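Long-range contact in sialidase B (PDB 4XJU), which catalyses the release of terminal sialic acid residues from oligosaccharides, glycoproteins and glycolipids: residues F206-L211 and S222-Y227. The protein carries 1 engineered substitution. Numbering follows the deposited sequence.
With 19D ((1R,2R,3R,4R,5R,7R)-2-(acetylamino)-7-[(1R)-1,2-dihydroxyethyl]-4-fluoro-3-hydroxy-6,8-dioxabicyclo[3.2.1]octane-5-carboxylic acid), chain G.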
ATOM      1  N   PHE A 206       2.108   2.174   4.082  1.00 15.00           N
ATOM      2  CA  PHE A 206       2.688   1.823   2.786  1.00 13.46           C
ATOM      3  C   PHE A 206       1.583   1.566   1.784  1.00 15.26           C
ATOM      4  O   PHE A 206       0.528   1.037   2.141  1.00 17.04           O
ATOM      5  CB  PHE A 206       3.572   0.573   2.917  1.00 15.24           C
ATOM      6  CG  PHE A 206       4.710   0.752   3.876  1.00 16.76           C
ATOM      7  CD1 PHE A 206       5.891   1.351   3.464  1.00 13.26           C
ATOM      8  CD2 PHE A 206       4.585   0.354   5.197  1.00 14.01           C
ATOM      9  CE1 PHE A 206       6.938   1.545   4.358  1.00 16.23           C
ATOM     10  CE2 PHE A 206       5.624   0.539   6.093  1.00 16.41           C
ATOM     11  CZ  PHE A 206       6.804   1.139   5.671  1.00 13.69           C
ATOM     12  N   ARG A 207       1.819   1.953   0.535  1.00 17.42           N
ATOM     13  CA  ARG A 207       0.891   1.660  -0.547  1.00 18.82           C
ATOM     14  C   ARG A 207       1.684   1.512  -1.835  1.00 16.68           C
ATOM     15  O   ARG A 207       2.856   1.888  -1.903  1.00 15.82           O
ATOM     16  CB  ARG A 207      -0.156   2.786  -0.705  1.00 15.60           C
ATOM     17  CG  ARG A 207      -1.383   2.717   0.238  1.00 16.34           C
ATOM     18  CD  ARG A 207      -2.635   3.317  -0.429  1.00 17.01           C
ATOM     19  NE  ARG A 207      -2.968   2.629  -1.679  1.00 15.94           N
ATOM     20  CZ  ARG A 207      -3.851   3.070  -2.573  1.00 18.55           C
ATOM     21  NH1 ARG A 207      -4.527   4.200  -2.354  1.00 17.41           N
ATOM     22  NH2 ARG A 207      -4.070   2.374  -3.686  1.00 17.27           N
ATOM     23  N   ILE A 208       1.026   0.973  -2.855  1.00 15.41           N
ATOM     24  CA  ILE A 208       1.585   0.899  -4.206  1.00 13.65           C
ATOM     25  C   ILE A 208       2.838  -0.001  -4.304  1.00 15.28           C
ATOM     26  O   ILE A 208       3.915   0.454  -4.692  1.00 13.87           O
ATOM     27  CB  ILE A 208       1.896   2.305  -4.784  1.00 15.17           C
ATOM     28  CG1 ILE A 208       0.846   3.346  -4.347  1.00 16.92           C
ATOM     29  CG2 ILE A 208       1.954   2.245  -6.297  1.00 14.29           C
ATOM     30  CD1 ILE A 208      -0.605   2.994  -4.725  1.00 15.85           C
ATOM     31  N   PRO A 209       2.685  -1.294  -3.984  1.00 15.29           N
ATOM     32  CA  PRO A 209       3.816  -2.229  -4.051  1.00 15.25           C
ATOM     33  C   PRO A 209       4.219  -2.558  -5.484  1.00 13.47           C
ATOM     34  O   PRO A 209       3.378  -2.560  -6.383  1.00 17.45           O
ATOM     35  CB  PRO A 209       3.256  -3.496  -3.400  1.00 17.12           C
ATOM     36  CG  PRO A 209       1.773  -3.443  -3.686  1.00 15.57           C
ATOM     37  CD  PRO A 209       1.428  -1.966  -3.595  1.00 15.80           C
ATOM     38  N   THR A 210       5.507  -2.838  -5.682  1.00 12.97           N
ATOM     39  CA  THR A 210       5.997  -3.370  -6.950  1.00 15.09           C
ATOM     40  C   THR A 210       6.920  -4.562  -6.661  1.00 17.52           C
ATOM     41  O   THR A 210       7.444  -4.689  -5.558  1.00 15.03           O
ATOM     42  CB  THR A 210       6.790  -2.330  -7.735  1.00 15.94           C
ATOM     43  OG1 THR A 210       8.103  -2.222  -7.169  1.00 17.31           O
ATOM     44  CG2 THR A 210       6.091  -0.955  -7.719  1.00 15.70           C
ATOM     45  N   LEU A 211       7.121  -5.418  -7.661  1.00 13.11           N
ATOM     46  CA  LEU A 211       8.056  -6.545  -7.574  1.00 15.77           C
ATOM     47  C   LEU A 211       8.664  -6.752  -8.943  1.00 16.21           C
ATOM     48  O   LEU A 211       7.980  -6.608  -9.961  1.00 13.91           O
ATOM     49  CB  LEU A 211       7.356  -7.846  -7.172  1.00 13.14           C
ATOM     50  CG  LEU A 211       6.914  -8.064  -5.734  1.00 15.15           C
ATOM     51  CD1 LEU A 211       6.079  -9.342  -5.634  1.00 15.46           C
ATOM     52  CD2 LEU A 211       8.156  -8.174  -4.823  1.00 15.43           C
ATOM     53  N   SER A 222       9.687  -2.176  -4.772  1.00 15.77           N
ATOM     54  CA  SER A 222       9.570  -0.779  -4.389  1.00 15.46           C
ATOM     55  C   SER A 222       8.169  -0.503  -3.837  1.00 15.04           C
ATOM     56  O   SER A 222       7.257  -1.333  -3.963  1.00 16.23           O
ATOM     57  CB  SER A 222       9.914   0.174  -5.546  1.00 13.60           C
ATOM     58  OG  SER A 222       9.041   0.022  -6.650  1.00 19.36           O
ATOM     59  N   ILE A 223       8.011   0.651  -3.201  1.00 16.34           N
ATOM     60  CA  ILE A 223       6.763   0.978  -2.523  1.00 15.89           C
ATOM     61  C   ILE A 223       6.704   2.468  -2.200  1.00 15.29           C
ATOM     62  O   ILE A 223       7.739   3.140  -2.087  1.00 13.75           O
ATOM     63  CB  ILE A 223       6.639   0.157  -1.227  1.00 13.08           C
ATOM     64  CG1 ILE A 223       5.177   0.076  -0.770  1.00 16.33           C
ATOM     65  CG2 ILE A 223       7.555   0.738  -0.141  1.00 15.35           C
ATOM     66  CD1 ILE A 223       4.799  -1.243  -0.182  1.00 20.35           C
ATOM     67  N   ASP A 224       5.487   2.985  -2.053  1.00 11.54           N
ATOM     68  CA  ASP A 224       5.299   4.302  -1.477  1.00 15.92           C
ATOM     69  C   ASP A 224       5.425   4.143   0.027  1.00 18.78           C
ATOM     70  O   ASP A 224       4.608   3.453   0.645  1.00 15.78           O
ATOM     71  CB  ASP A 224       3.873   4.814  -1.731  1.00 15.14           C
ATOM     72  CG  ASP A 224       3.665   5.402  -3.118  1.00 18.78           C
ATOM     73  OD1 ASP A 224       4.372   5.043  -4.096  1.00 20.02           O
ATOM     74  OD2 ASP A 224       2.739   6.233  -3.222  1.00 16.25           O
ATOM     75  N   ALA A 225       6.420   4.787   0.627  1.00 14.46           N
ATOM     76  CA  ALA A 225       6.435   4.926   2.086  1.00 12.74           C
ATOM     77  C   ALA A 225       5.630   6.186   2.437  1.00 15.32           C
ATOM     78  O   ALA A 225       6.101   7.307   2.231  1.00 14.41           O
ATOM     79  CB  ALA A 225       7.873   5.020   2.615  1.00 14.11           C
ATOM     80  N   ARG A 226       4.392   6.001   2.920  1.00 12.10           N
ATOM     81  CA  ARG A 226       3.467   7.119   3.129  1.00 14.54           C
ATOM     82  C   ARG A 226       3.414   7.532   4.595  1.00 15.56           C
ATOM     83  O   ARG A 226       3.013   6.754   5.460  1.00 14.16           O
ATOM     84  CB  ARG A 226       2.063   6.764   2.595  1.00 15.23           C
ATOM     85  CG  ARG A 226       2.046   6.470   1.086  1.00 16.48           C
ATOM     86  CD  ARG A 226       0.652   6.584   0.478  1.00 13.51           C
ATOM     87  NE  ARG A 226       0.699   6.440  -0.986  1.00 16.92           N
ATOM     88  CZ  ARG A 226      -0.358   6.502  -1.793  1.00 17.33           C
ATOM     89  NH1 ARG A 226      -1.572   6.710  -1.300  1.00 16.37           N
ATOM     90  NH2 ARG A 226      -0.190   6.356  -3.100  1.00 15.85           N
ATOM     91  N   TYR A 227       3.813   8.767   4.864  1.00 16.25           N
ATOM     92  CA  TYR A 227       3.996   9.199   6.241  1.00 17.50           C
ATOM     93  C   TYR A 227       2.719   9.758   6.829  1.00 14.72           C
ATOM     94  O   TYR A 227       2.406   9.505   7.999  1.00 17.28           O
ATOM     95  CB  TYR A 227       5.165  10.207   6.345  1.00 17.09           C
ATOM     96  CG  TYR A 227       6.474   9.552   6.005  1.00 15.13           C
ATOM     97  CD1 TYR A 227       6.869   9.410   4.681  1.00 13.77           C
ATOM     98  CD2 TYR A 227       7.286   9.012   6.999  1.00 14.77           C
ATOM     99  CE1 TYR A 227       8.048   8.757   4.351  1.00 15.58           C
ATOM    100  CE2 TYR A 227       8.475   8.375   6.680  1.00 14.94           C
ATOM    101  CZ  TYR A 227       8.842   8.247   5.349  1.00 17.26           C
ATOM    102  OH  TYR A 227      10.009   7.594   5.011  1.00 16.19           O
TER
HETATM  103  C1  19D G 706      -6.154   4.914  -5.955  0.85 24.49           C
HETATM  104  O1A 19D G 706      -7.030   4.757  -6.859  1.00 23.33           O
HETATM  105  O1B 19D G 706      -6.138   4.276  -4.890  1.00 22.65           O
HETATM  106  C2  19D G 706      -5.097   5.952  -6.224  0.85 21.11           C
HETATM  107  C3  19D G 706      -3.708   5.657  -5.606  0.85 21.88           C
HETATM  108  C4  19D G 706      -2.552   6.226  -6.515  1.00 18.52           C
HETATM  109  O4  19D G 706      -1.375   6.347  -5.713  1.00 20.95           O
HETATM  110  C5  19D G 706      -2.992   7.673  -7.104  1.00 18.78           C
HETATM  111  N5  19D G 706      -1.922   8.203  -7.938  0.95 20.26           N
HETATM  112  C6  19D G 706      -4.406   7.540  -7.703  0.95 23.20           C
HETATM  113  O6  19D G 706      -4.916   6.207  -7.622  1.00 21.71           O
HETATM  114  C7  19D G 706      -5.380   8.189  -6.724  0.90 23.86           C
HETATM  115  O7  19D G 706      -5.616   7.175  -5.703  0.85 21.43           O
HETATM  116  C8  19D G 706      -6.680   8.783  -7.306  1.00 31.08           C
HETATM  117  O8  19D G 706      -7.500   7.850  -8.032  0.50 37.49           O
HETATM  118  C9  19D G 706      -6.381   9.964  -8.226  1.00 30.78           C
HETATM  119  O9  19D G 706      -5.917   9.533  -9.506  0.50 34.63           O
HETATM  120  C10 19D G 706      -1.736   9.522  -7.990  0.90 24.26           C
HETATM  121  O10 19D G 706      -2.438  10.305  -7.357  1.00 22.07           O
HETATM  122  C11 19D G 706      -0.616   9.978  -8.861  1.00 20.08           C
HETATM  123  F1  19D G 706      -3.711   5.972  -4.548  0.80 21.77           F
HETATM  124  O   HOH W   1       5.338   2.876  -5.415  1.00 18.73           O
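Arg207 and Asp224 form an antiparallel hydrogen-bonded pair, with Asp224 N to Arg207 O at 2.9 Å and Arg207 N to Asp224 O at 3.2 Å; Ile208, whose phi and psi are both positive, is an extra residue between Arg207 (opposite Asp224) and Pro209 (opposite Ile223), and beyond it Thr210 N bonds Ser222 O (2.9 Å). In the non-hydrogen-bonded pair Phe206-Ala225, ring atom CE1 reaches Ala225 CB; Ile223 CD1 packs separately on Phe206 CB and Pro209 CB. The hydroxyls Thr210 OG1 and Ser222 OG lie a very short 2.5 Å apart, and Ser222 OG also bonds Ser290.

On the opposite face of the sheet from Phe206, Arg226 extends from CG to NE and grips Asp224 OD2 side-on, NE using the anti lone pair and NH2 coming from above the carboxylate plane. This pairing probably fixes the guanidinium's rotation; Arg207 CB and CD cover one of its faces, and Arg226 NH2 donates to O4 of the bound ligand (2.9 Å). Bends at chi2 and chi3 (-149° and 58°) carry Arg207 to the ligand carboxylate, where NH1 (3.0 Å) and NH2 (3.1 Å) both donate to O1B; Arg207 NE makes a salt bridge to Glu631. Arg519 and Arg581 are also hydrogen-bonded to the ligand, consistent with the arginine triad that receives the substrate carboxylate in the beta-propeller active site of sialidases.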